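Local structure of Mgp-operon protein 3 (Mycoplasma pneumoniae, 6RJ1) at residues L28-A33 with Y40-W45; K119-P122 with W126-E129; T219-D224 with L653-P658. The protein is a membrane-bound surface protein, P40/P90, that probably acts as an adhesin in attachment to host cells, perhaps by binding sugars. All coordinates share one frame; numbering follows the deposited sequence.

Contact 1: residues L28-A33 with Y40-W45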
ATOM      1  N   LEU A  28     -10.889 -17.882 -23.893  1.00 74.94           N
ATOM      2  CA  LEU A  28     -11.990 -16.946 -23.735  1.00 73.10           C
ATOM      3  C   LEU A  28     -11.496 -15.492 -23.720  1.00 75.60           C
ATOM      4  O   LEU A  28     -10.745 -15.123 -22.818  1.00 74.84           O
ATOM      5  CB  LEU A  28     -12.761 -17.309 -22.442  1.00 72.57           C
ATOM      6  CG  LEU A  28     -13.751 -16.289 -21.861  1.00 75.99           C
ATOM      7  CD1 LEU A  28     -15.132 -16.458 -22.452  1.00 75.88           C
ATOM      8  CD2 LEU A  28     -13.799 -16.392 -20.355  1.00 75.79           C
ATOM      9  N   ASP A  29     -11.934 -14.669 -24.708  1.00 71.16           N
ATOM     10  CA  ASP A  29     -11.611 -13.241 -24.742  1.00 70.14           C
ATOM     11  C   ASP A  29     -12.667 -12.575 -23.888  1.00 74.05           C
ATOM     12  O   ASP A  29     -13.774 -12.291 -24.353  1.00 74.28           O
ATOM     13  CB  ASP A  29     -11.590 -12.651 -26.165  1.00 71.52           C
ATOM     14  CG  ASP A  29     -11.083 -11.207 -26.267  1.00 80.14           C
ATOM     15  OD1 ASP A  29     -11.250 -10.431 -25.285  1.00 78.10           O
ATOM     16  OD2 ASP A  29     -10.525 -10.852 -27.323  1.00 89.94           O
ATOM     17  N   VAL A  30     -12.320 -12.382 -22.617  1.00 69.98           N
ATOM     18  CA  VAL A  30     -13.146 -11.835 -21.549  1.00 69.82           C
ATOM     19  C   VAL A  30     -13.849 -10.519 -21.963  1.00 74.98           C
ATOM     20  O   VAL A  30     -15.054 -10.382 -21.734  1.00 75.93           O
ATOM     21  CB  VAL A  30     -12.274 -11.717 -20.271  1.00 73.63           C
ATOM     22  CG1 VAL A  30     -12.894 -10.821 -19.219  1.00 73.46           C
ATOM     23  CG2 VAL A  30     -11.980 -13.094 -19.687  1.00 73.38           C
ATOM     24  N   VAL A  31     -13.118  -9.599 -22.622  1.00 70.70           N
ATOM     25  CA  VAL A  31     -13.629  -8.295 -23.064  1.00 69.87           C
ATOM     26  C   VAL A  31     -14.644  -8.451 -24.227  1.00 74.82           C
ATOM     27  O   VAL A  31     -15.737  -7.875 -24.147  1.00 74.31           O
ATOM     28  CB  VAL A  31     -12.467  -7.306 -23.361  1.00 73.01           C
ATOM     29  CG1 VAL A  31     -12.958  -6.021 -24.023  1.00 72.89           C
ATOM     30  CG2 VAL A  31     -11.706  -6.979 -22.085  1.00 72.54           C
ATOM     31  N   ARG A  32     -14.289  -9.222 -25.272  0.70 71.89           N
ATOM     32  CA  ARG A  32     -15.154  -9.490 -26.424  0.70 71.88           C
ATOM     33  C   ARG A  32     -16.432 -10.232 -25.998  0.70 75.97           C
ATOM     34  O   ARG A  32     -17.525  -9.848 -26.422  0.70 75.75           O
ATOM     35  CB  ARG A  32     -14.400 -10.310 -27.487  0.70 72.40           C
ATOM     36  CG  ARG A  32     -14.154  -9.566 -28.793  0.70 81.69           C
ATOM     37  CD  ARG A  32     -12.693  -9.197 -28.967  0.70 87.80           C
ATOM     38  NE  ARG A  32     -12.436  -8.572 -30.264  0.70 91.82           N
ATOM     39  CZ  ARG A  32     -11.226  -8.358 -30.776  0.70101.30           C
ATOM     40  NH1 ARG A  32     -10.140  -8.741 -30.115  0.70 79.67           N
ATOM     41  NH2 ARG A  32     -11.095  -7.781 -31.962  0.70 92.64           N
ATOM     42  N   ALA A  33     -16.286 -11.278 -25.145  1.00 72.46           N
ATOM     43  CA  ALA A  33     -17.391 -12.121 -24.649  1.00 72.16           C
ATOM     44  C   ALA A  33     -18.385 -11.365 -23.779  1.00 75.43           C
ATOM     45  O   ALA A  33     -19.571 -11.696 -23.798  1.00 75.07           O
ATOM     46  CB  ALA A  33     -16.847 -13.321 -23.889  1.00 72.97           C
ATOM     47  N   TYR A  40     -11.145  -1.895 -22.765  1.00 68.76           N
ATOM     48  CA  TYR A  40     -11.172  -2.693 -21.551  1.00 68.36           C
ATOM     49  C   TYR A  40     -10.023  -3.672 -21.513  1.00 71.78           C
ATOM     50  O   TYR A  40      -9.621  -4.218 -22.540  1.00 71.61           O
ATOM     51  CB  TYR A  40     -12.517  -3.380 -21.333  1.00 69.77           C
ATOM     52  CG  TYR A  40     -13.565  -2.459 -20.751  1.00 71.47           C
ATOM     53  CD1 TYR A  40     -13.620  -2.211 -19.382  1.00 73.24           C
ATOM     54  CD2 TYR A  40     -14.511  -1.846 -21.566  1.00 72.17           C
ATOM     55  CE1 TYR A  40     -14.583  -1.363 -18.841  1.00 73.05           C
ATOM     56  CE2 TYR A  40     -15.484  -1.004 -21.037  1.00 72.93           C
ATOM     57  CZ  TYR A  40     -15.516  -0.765 -19.672  1.00 80.21           C
ATOM     58  OH  TYR A  40     -16.492   0.044 -19.148  1.00 80.74           O
ATOM     59  N   GLU A  41      -9.461  -3.842 -20.321  1.00 67.95           N
ATOM     60  CA  GLU A  41      -8.295  -4.656 -20.045  1.00 67.14           C
ATOM     61  C   GLU A  41      -8.580  -5.536 -18.819  1.00 68.74           C
ATOM     62  O   GLU A  41      -9.073  -5.035 -17.802  1.00 67.37           O
ATOM     63  CB  GLU A  41      -7.098  -3.707 -19.819  1.00 68.66           C
ATOM     64  CG  GLU A  41      -5.789  -4.347 -19.381  1.00 86.45           C
ATOM     65  CD  GLU A  41      -4.973  -3.526 -18.387  1.00115.58           C
ATOM     66  OE1 GLU A  41      -3.806  -3.212 -18.714  1.00111.50           O
ATOM     67  OE2 GLU A  41      -5.488  -3.199 -17.290  1.00106.77           O
ATOM     68  N   LEU A  42      -8.299  -6.855 -18.935  1.00 63.75           N
ATOM     69  CA  LEU A  42      -8.483  -7.811 -17.845  1.00 62.38           C
ATOM     70  C   LEU A  42      -7.363  -7.602 -16.819  1.00 66.54           C
ATOM     71  O   LEU A  42      -6.186  -7.685 -17.175  1.00 65.85           O
ATOM     72  CB  LEU A  42      -8.541  -9.248 -18.387  1.00 61.74           C
ATOM     73  CG  LEU A  42      -8.449 -10.385 -17.366  1.00 66.22           C
ATOM     74  CD1 LEU A  42      -9.656 -10.428 -16.456  1.00 66.25           C
ATOM     75  CD2 LEU A  42      -8.257 -11.718 -18.057  1.00 68.63           C
ATOM     76  N   VAL A  43      -7.742  -7.269 -15.565  1.00 64.04           N
ATOM     77  CA  VAL A  43      -6.838  -6.935 -14.444  1.00 63.90           C
ATOM     78  C   VAL A  43      -6.644  -8.106 -13.492  1.00 66.73           C
ATOM     79  O   VAL A  43      -5.536  -8.313 -13.005  1.00 66.48           O
ATOM     80  CB  VAL A  43      -7.308  -5.683 -13.652  1.00 68.54           C
ATOM     81  CG1 VAL A  43      -6.152  -5.046 -12.897  1.00 69.03           C
ATOM     82  CG2 VAL A  43      -7.966  -4.662 -14.556  1.00 68.32           C
ATOM     83  N   ASP A  44      -7.723  -8.825 -13.176  1.00 63.62           N
ATOM     84  CA  ASP A  44      -7.707  -9.967 -12.256  1.00 63.51           C
ATOM     85  C   ASP A  44      -8.861 -10.876 -12.595  1.00 65.84           C
ATOM     86  O   ASP A  44      -9.836 -10.433 -13.197  1.00 65.80           O
ATOM     87  CB  ASP A  44      -7.805  -9.492 -10.778  1.00 65.48           C
ATOM     88  CG  ASP A  44      -7.447 -10.528  -9.716  1.00 76.46           C
ATOM     89  OD1 ASP A  44      -7.022 -11.655 -10.090  1.00 77.99           O
ATOM     90  OD2 ASP A  44      -7.579 -10.211  -8.509  1.00 80.99           O
ATOM     91  N   TRP A  45      -8.753 -12.146 -12.216  1.00 61.34           N
ATOM     92  CA  TRP A  45      -9.774 -13.159 -12.463  1.00 60.85           C
ATOM     93  C   TRP A  45      -9.602 -14.302 -11.467  1.00 65.48           C
ATOM     94  O   TRP A  45      -8.488 -14.564 -11.016  1.00 64.59           O
ATOM     95  CB  TRP A  45      -9.696 -13.681 -13.917  1.00 59.07           C
ATOM     96  CG  TRP A  45      -8.355 -14.249 -14.277  1.00 59.64           C
ATOM     97  CD1 TRP A  45      -7.232 -13.555 -14.632  1.00 62.30           C
ATOM     98  CD2 TRP A  45      -7.983 -15.631 -14.246  1.00 59.33           C
ATOM     99  NE1 TRP A  45      -6.183 -14.424 -14.839  1.00 61.56           N
ATOM    100  CE2 TRP A  45      -6.614 -15.704 -14.595  1.00 62.94           C
ATOM    101  CE3 TRP A  45      -8.672 -16.817 -13.943  1.00 60.02           C
ATOM    102  CZ2 TRP A  45      -5.939 -16.922 -14.702  1.00 61.67           C
ATOM    103  CZ3 TRP A  45      -7.994 -18.020 -14.038  1.00 60.99           C
ATOM    104  CH2 TRP A  45      -6.645 -18.063 -14.408  1.00 61.40           C
TER
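Val31 straddles the CB of Tyr40 with both of its methyl groups. CG1 and CG2 of Val31 each lie 3.8 Å from Tyr40 CB, and the two side chains cross at about a right angle. CG2 also reaches the backbone, 3.5 Å from Tyr40 O. Val31 carries CG1 anti to its own N (chi1 171°) and CG2 beside that N, which turns the fork of the valine onto Tyr40. The CB of Tyr40 faces the helical turn, while the ring swings off from it. With chi1 at -80°, CG of Tyr40 stands opposite the carbonyl carbon. The side chain packs on Tyr114, and its OH is hydrogen-bonded to Ala112 O. A second, looser apolar contact joins Val30 CG1 to Leu42 CD1 at 4.3 Å. Leu14 and Ala55 touch both Val30 and Leu42.

The contact packs the short helix 30-33 against strand 40-48, an outermost strand of a mixed beta sheet. Asp29 is the N-cap of this helix. Its OD1 accepts from Arg32 N at 3.3 Å, with a nearly straight N-H...O angle of 176°. The donor sits well above the carboxylate plane. A weak bond from Val31 N reaches the same oxygen. Arg32 is modelled in two conformers; in one of them NH1 comes 3.5 Å from Asp29 OD2, so this salt bridge is doubtful. The Tyr40 carbonyl beside Val31 is hydrogen-bonded by Asn12 and Lys375.

Contact 2: residues K119-P122 with W126-E129; sequences KAAP and WVFE
Lys119 and Val127 form an antiparallel hydrogen-bonded pair, and their backbones begin the tightly held part of this contact. Lys119 N donates to Val127 O at 2.8 Å, and Val127 N donates back to Lys119 O at 2.9 Å. The second bond is almost straight, with an N-H...O angle of 178°. The next pair, Ala120 with Trp126, is non-hydrogen-bonded. Here the six-membered ring of Trp126 meets the Lys119-Ala120 peptide obliquely, with CE3 3.5 Å from Lys119 C. Ala120 CB touches Trp126 CZ3 at 3.8 Å. Phe118 also packs on this tryptophan. Near the end of the ladder, Ala121 CB meets Val127 CG2 at 3.6 Å.

The side chains of Lys119, Val127 and Glu129 make up the solvent side. The lysine chain runs alongside Val127, pointing the same way, and crosses Glu129 at about a right angle. CG of Lys119 sits between N and the carbonyl carbon (chi1 68°), and a bend at chi4 (-73°) brings NZ beside Val127 CG1. NZ also pairs with Glu129 OE2 at 3.5 Å, a long salt bridge between two exposed residues. More of the lysine's contact is aliphatic: its CB lies 3.6 Å from Glu129 CG. Together these pairs close a beta hairpin between strands 114-121 and 125-135, neighbours in a mixed sheet.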
ATOM      1  N   LYS A 119     -20.350 -18.566 -16.671  1.00 78.15           N
ATOM      2  CA  LYS A 119     -20.801 -19.902 -16.286  1.00 79.40           C
ATOM      3  C   LYS A 119     -20.111 -20.915 -17.180  1.00 86.39           C
ATOM      4  O   LYS A 119     -19.887 -20.624 -18.361  1.00 86.38           O
ATOM      5  CB  LYS A 119     -22.337 -20.043 -16.342  1.00 81.87           C
ATOM      6  CG  LYS A 119     -23.013 -20.007 -17.716  1.00 96.16           C
ATOM      7  CD  LYS A 119     -24.474 -20.441 -17.609  1.00106.32           C
ATOM      8  CE  LYS A 119     -25.280 -20.051 -18.824  1.00115.47           C
ATOM      9  NZ  LYS A 119     -25.567 -18.582 -18.876  1.00118.72           N
ATOM     10  N   ALA A 120     -19.774 -22.088 -16.636  1.00 84.46           N
ATOM     11  CA  ALA A 120     -19.115 -23.132 -17.411  1.00 84.88           C
ATOM     12  C   ALA A 120     -20.045 -23.700 -18.473  1.00 90.10           C
ATOM     13  O   ALA A 120     -21.258 -23.748 -18.273  1.00 89.78           O
ATOM     14  CB  ALA A 120     -18.615 -24.231 -16.498  1.00 85.68           C
ATOM     15  N   ALA A 121     -19.478 -24.048 -19.628  1.00 88.27           N
ATOM     16  CA  ALA A 121     -20.192 -24.619 -20.764  1.00 89.24           C
ATOM     17  C   ALA A 121     -19.405 -25.839 -21.298  1.00 95.22           C
ATOM     18  O   ALA A 121     -18.226 -25.974 -20.953  1.00 94.60           O
ATOM     19  CB  ALA A 121     -20.360 -23.564 -21.845  1.00 90.01           C
ATOM     20  N   PRO A 122     -20.006 -26.747 -22.110  1.00 93.66           N
ATOM     21  CA  PRO A 122     -19.249 -27.933 -22.572  1.00 94.13           C
ATOM     22  C   PRO A 122     -17.974 -27.640 -23.369  1.00 98.83           C
ATOM     23  O   PRO A 122     -17.791 -26.519 -23.848  1.00 98.86           O
ATOM     24  CB  PRO A 122     -20.276 -28.720 -23.395  1.00 95.72           C
ATOM     25  CG  PRO A 122     -21.323 -27.733 -23.756  1.00100.02           C
ATOM     26  CD  PRO A 122     -21.397 -26.789 -22.600  1.00 95.53           C
ATOM     27  N   TRP A 126     -16.670 -21.094 -21.698  1.00 84.55           N
ATOM     28  CA  TRP A 126     -17.364 -20.208 -20.764  1.00 83.39           C
ATOM     29  C   TRP A 126     -18.391 -19.348 -21.469  1.00 87.34           C
ATOM     30  O   TRP A 126     -18.117 -18.800 -22.535  1.00 87.54           O
ATOM     31  CB  TRP A 126     -16.361 -19.332 -20.007  1.00 81.35           C
ATOM     32  CG  TRP A 126     -15.402 -20.121 -19.172  1.00 81.82           C
ATOM     33  CD1 TRP A 126     -14.166 -20.561 -19.538  1.00 84.45           C
ATOM     34  CD2 TRP A 126     -15.625 -20.607 -17.844  1.00 81.62           C
ATOM     35  NE1 TRP A 126     -13.597 -21.278 -18.515  1.00 83.75           N
ATOM     36  CE2 TRP A 126     -14.468 -21.316 -17.458  1.00 85.29           C
ATOM     37  CE3 TRP A 126     -16.684 -20.490 -16.928  1.00 82.74           C
ATOM     38  CZ2 TRP A 126     -14.342 -21.914 -16.199  1.00 84.51           C
ATOM     39  CZ3 TRP A 126     -16.566 -21.096 -15.688  1.00 84.16           C
ATOM     40  CH2 TRP A 126     -15.402 -21.787 -15.327  1.00 84.73           C
ATOM     41  N   VAL A 127     -19.572 -19.224 -20.853  1.00 83.31           N
ATOM     42  CA  VAL A 127     -20.697 -18.421 -21.336  1.00 82.74           C
ATOM     43  C   VAL A 127     -20.815 -17.214 -20.407  1.00 85.04           C
ATOM     44  O   VAL A 127     -20.699 -17.379 -19.192  1.00 85.20           O
ATOM     45  CB  VAL A 127     -21.999 -19.279 -21.385  1.00 86.50           C
ATOM     46  CG1 VAL A 127     -23.244 -18.426 -21.599  1.00 86.16           C
ATOM     47  CG2 VAL A 127     -21.903 -20.342 -22.467  1.00 86.18           C
ATOM     48  N   PHE A 128     -21.005 -16.005 -20.972  1.00 79.59           N
ATOM     49  CA  PHE A 128     -21.153 -14.779 -20.186  1.00 78.25           C
ATOM     50  C   PHE A 128     -22.519 -14.759 -19.490  1.00 82.91           C
ATOM     51  O   PHE A 128     -23.543 -14.960 -20.146  1.00 83.89           O
ATOM     52  CB  PHE A 128     -20.926 -13.523 -21.062  1.00 79.16           C
ATOM     53  CG  PHE A 128     -21.201 -12.194 -20.388  1.00 79.92           C
ATOM     54  CD1 PHE A 128     -20.303 -11.663 -19.465  1.00 81.46           C
ATOM     55  CD2 PHE A 128     -22.357 -11.476 -20.675  1.00 81.65           C
ATOM     56  CE1 PHE A 128     -20.561 -10.449 -18.834  1.00 82.02           C
ATOM     57  CE2 PHE A 128     -22.614 -10.255 -20.044  1.00 83.76           C
ATOM     58  CZ  PHE A 128     -21.712  -9.748 -19.133  1.00 81.62           C
ATOM     59  N   GLU A 129     -22.530 -14.557 -18.164  1.00 78.82           N
ATOM     60  CA  GLU A 129     -23.771 -14.496 -17.391  1.00 78.09           C
ATOM     61  C   GLU A 129     -24.206 -13.053 -17.204  1.00 78.58           C
ATOM     62  O   GLU A 129     -25.245 -12.662 -17.720  1.00 77.94           O
ATOM     63  CB  GLU A 129     -23.618 -15.178 -16.020  1.00 80.02           C
ATOM     64  CG  GLU A 129     -23.665 -16.685 -16.060  1.00 95.04           C
ATOM     65  CD  GLU A 129     -24.568 -17.313 -15.015  1.00127.89           C
ATOM     66  OE1 GLU A 129     -24.345 -17.080 -13.801  1.00119.01           O
ATOM     67  OE2 GLU A 129     -25.501 -18.045 -15.416  1.00130.77           O
TER

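Contact 3: residues T219-D224 with L653-P658; sequences TGFKLD and LINASP
Strand 650-654, in the region matched to the MgpC adhesin family of the beta-propeller clan, packs here against the short, weakly bonded strand 220-222. Both belong to one mixed sheet but are not paired. They meet through side chains: even Leu223 and Leu653, which have the closest alpha carbons, keep these 10.6 Å apart. Two leucines span this distance, reaching toward each other tip to tip. Leu653 CD1 fits against both methyls of Leu223, 3.8 Å from CD2 and 3.9 Å from CD1. Leu653 has CG anti to its N (chi1 174°), which extends the chain toward Leu223.

Phe221 makes the second part of the contact. Its CG lies between the backbone N and the carbonyl carbon (chi1 58°), and the ring projects toward Leu653 and Asn655. Its far carbon CZ is 4.4 Å from Leu653 CD2, a loose approach. Tyr229 packs against Phe221, Leu223 and Leu653. Tyr562 of strand 549-563 touches both leucines.

Asn655 is the polar residue among the four that touch across the segments. Its amide is gripped at both ends: OD1 is hydrogen-bonded to Tyr229 OH and ND2 to Leu659 O. These bonds should fix the rotation of the group. The amide comes at Phe221 from the opposite direction, with its plane 37° from that of the ring, and Asn655 OD1 lies 4.1 Å from Phe221 CZ.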
ATOM      1  N   THR A 219       8.468  19.086  13.381  1.00 61.16           N
ATOM      2  CA  THR A 219       7.007  19.039  13.275  1.00 60.24           C
ATOM      3  C   THR A 219       6.477  18.528  11.921  1.00 63.49           C
ATOM      4  O   THR A 219       5.275  18.275  11.794  1.00 63.43           O
ATOM      5  CB  THR A 219       6.416  20.412  13.609  1.00 65.76           C
ATOM      6  OG1 THR A 219       6.831  21.360  12.622  1.00 63.25           O
ATOM      7  CG2 THR A 219       6.783  20.886  14.998  1.00 62.97           C
ATOM      8  N   GLY A 220       7.359  18.382  10.934  1.00 58.49           N
ATOM      9  CA  GLY A 220       6.957  17.901   9.622  1.00 57.93           C
ATOM     10  C   GLY A 220       7.946  18.157   8.512  1.00 62.39           C
ATOM     11  O   GLY A 220       9.160  18.086   8.720  1.00 63.28           O
ATOM     12  N   PHE A 221       7.428  18.409   7.308  1.00 57.01           N
ATOM     13  CA  PHE A 221       8.255  18.639   6.131  1.00 55.58           C
ATOM     14  C   PHE A 221       7.665  19.717   5.226  1.00 58.06           C
ATOM     15  O   PHE A 221       6.443  19.824   5.099  1.00 56.37           O
ATOM     16  CB  PHE A 221       8.530  17.315   5.369  1.00 56.73           C
ATOM     17  CG  PHE A 221       7.314  16.556   4.884  1.00 57.42           C
ATOM     18  CD1 PHE A 221       6.667  15.645   5.710  1.00 60.96           C
ATOM     19  CD2 PHE A 221       6.848  16.714   3.584  1.00 58.25           C
ATOM     20  CE1 PHE A 221       5.551  14.922   5.253  1.00 61.66           C
ATOM     21  CE2 PHE A 221       5.739  15.992   3.124  1.00 61.24           C
ATOM     22  CZ  PHE A 221       5.094  15.100   3.963  1.00 59.79           C
ATOM     23  N   LYS A 222       8.554  20.518   4.610  1.00 54.86           N
ATOM     24  CA  LYS A 222       8.228  21.601   3.689  1.00 54.73           C
ATOM     25  C   LYS A 222       7.534  21.075   2.417  1.00 61.09           C
ATOM     26  O   LYS A 222       7.974  20.078   1.832  1.00 59.61           O
ATOM     27  CB  LYS A 222       9.493  22.390   3.335  1.00 56.24           C
ATOM     28  CG  LYS A 222      10.057  23.198   4.493  1.00 67.50           C
ATOM     29  CD  LYS A 222      10.998  24.282   4.005  1.00 81.87           C
ATOM     30  CE  LYS A 222      11.476  25.170   5.134  1.00 98.16           C
ATOM     31  NZ  LYS A 222      12.502  26.147   4.677  1.00105.60           N
ATOM     32  N   LEU A 223       6.433  21.737   2.010  1.00 59.88           N
ATOM     33  CA  LEU A 223       5.647  21.353   0.826  1.00 60.29           C
ATOM     34  C   LEU A 223       5.846  22.288  -0.384  1.00 67.37           C
ATOM     35  O   LEU A 223       5.192  22.098  -1.413  1.00 67.19           O
ATOM     36  CB  LEU A 223       4.152  21.246   1.185  1.00 59.78           C
ATOM     37  CG  LEU A 223       3.762  20.155   2.174  1.00 63.61           C
ATOM     38  CD1 LEU A 223       2.361  20.362   2.671  1.00 63.60           C
ATOM     39  CD2 LEU A 223       3.892  18.776   1.559  1.00 65.17           C
ATOM     40  N   ASP A 224       6.755  23.277  -0.264  1.00 65.83           N
ATOM     41  CA  ASP A 224       7.055  24.261  -1.310  1.00 66.76           C
ATOM     42  C   ASP A 224       7.833  23.703  -2.515  1.00 70.75           C
ATOM     43  O   ASP A 224       7.720  24.242  -3.619  1.00 71.24           O
ATOM     44  CB  ASP A 224       7.791  25.474  -0.705  1.00 69.17           C
ATOM     45  CG  ASP A 224       9.164  25.193  -0.116  1.00 80.58           C
ATOM     46  OD1 ASP A 224       9.351  24.096   0.467  1.00 80.13           O
ATOM     47  OD2 ASP A 224      10.051  26.087  -0.216  1.00 87.51           O
ATOM     48  N   LEU A 653      -3.562  15.311   3.835  1.00 54.21           N
ATOM     49  CA  LEU A 653      -2.591  15.015   2.798  1.00 53.50           C
ATOM     50  C   LEU A 653      -2.263  13.506   2.810  1.00 56.82           C
ATOM     51  O   LEU A 653      -1.939  12.957   3.864  1.00 56.98           O
ATOM     52  CB  LEU A 653      -1.340  15.884   3.068  1.00 53.62           C
ATOM     53  CG  LEU A 653      -0.091  15.676   2.211  1.00 57.90           C
ATOM     54  CD1 LEU A 653       0.607  16.996   1.994  1.00 58.44           C
ATOM     55  CD2 LEU A 653       0.873  14.696   2.869  1.00 57.12           C
ATOM     56  N   ILE A 654      -2.312  12.858   1.632  1.00 52.32           N
ATOM     57  CA  ILE A 654      -1.991  11.438   1.462  1.00 51.55           C
ATOM     58  C   ILE A 654      -0.699  11.257   0.653  1.00 58.11           C
ATOM     59  O   ILE A 654      -0.560  11.806  -0.445  1.00 59.15           O
ATOM     60  CB  ILE A 654      -3.187  10.604   0.898  1.00 53.79           C
ATOM     61  CG1 ILE A 654      -4.426  10.665   1.853  1.00 53.19           C
ATOM     62  CG2 ILE A 654      -2.771   9.147   0.605  1.00 52.68           C
ATOM     63  CD1 ILE A 654      -5.745  10.301   1.217  1.00 54.30           C
ATOM     64  N   ASN A 655       0.245  10.490   1.229  1.00 54.36           N
ATOM     65  CA  ASN A 655       1.534  10.102   0.682  1.00 53.82           C
ATOM     66  C   ASN A 655       1.376   8.787  -0.068  1.00 57.70           C
ATOM     67  O   ASN A 655       0.685   7.884   0.402  1.00 57.67           O
ATOM     68  CB  ASN A 655       2.548   9.948   1.811  1.00 54.74           C
ATOM     69  CG  ASN A 655       2.980  11.263   2.415  1.00 65.80           C
ATOM     70  OD1 ASN A 655       3.005  12.297   1.746  1.00 53.28           O
ATOM     71  ND2 ASN A 655       3.374  11.242   3.682  1.00 54.26           N
ATOM     72  N   ALA A 656       2.017   8.678  -1.230  1.00 54.29           N
ATOM     73  CA  ALA A 656       1.959   7.491  -2.075  1.00 54.61           C
ATOM     74  C   ALA A 656       2.940   6.385  -1.604  1.00 59.03           C
ATOM     75  O   ALA A 656       3.472   5.633  -2.430  1.00 59.59           O
ATOM     76  CB  ALA A 656       2.241   7.890  -3.519  1.00 55.65           C
ATOM     77  N   SER A 657       3.138   6.262  -0.270  1.00 54.70           N
ATOM     78  CA  SER A 657       4.075   5.326   0.363  1.00 53.68           C
ATOM     79  C   SER A 657       3.708   5.021   1.846  1.00 55.92           C
ATOM     80  O   SER A 657       2.871   5.735   2.410  1.00 54.74           O
ATOM     81  CB  SER A 657       5.484   5.915   0.299  1.00 56.42           C
ATOM     82  OG  SER A 657       5.719   6.810   1.376  1.00 61.22           O
ATOM     83  N   PRO A 658       4.367   4.035   2.527  1.00 51.85           N
ATOM     84  CA  PRO A 658       4.030   3.770   3.934  1.00 51.61           C
ATOM     85  C   PRO A 658       4.605   4.777   4.949  1.00 56.58           C
ATOM     86  O   PRO A 658       4.475   4.558   6.163  1.00 56.65           O
ATOM     87  CB  PRO A 658       4.567   2.343   4.165  1.00 52.83           C
ATOM     88  CG  PRO A 658       5.005   1.846   2.837  1.00 56.40           C
ATOM     89  CD  PRO A 658       5.366   3.056   2.058  1.00 52.39           C
TER

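Contacts 1 and 2 are neighbours, with centres 14 Å apart. They reach the same mixed sheet, whose strand order places 52-59 between 40-48 and 114-121. They also touch directly: Ala33 O lies 3.6 Å from Phe128 CB, and Leu28 CD1 lies 3.8 Å from Trp126 O. Contact 1 is buried, whereas contact 2 is at the surface. Contact 3 belongs to a different sheet on the other side of the chain's centre. Its centre is 37 Å from that of contact 1 and 49 Å from that of contact 2. Contacts 1 and 2 each join residues close in sequence; contact 3 joins segments more than 400 residues apart.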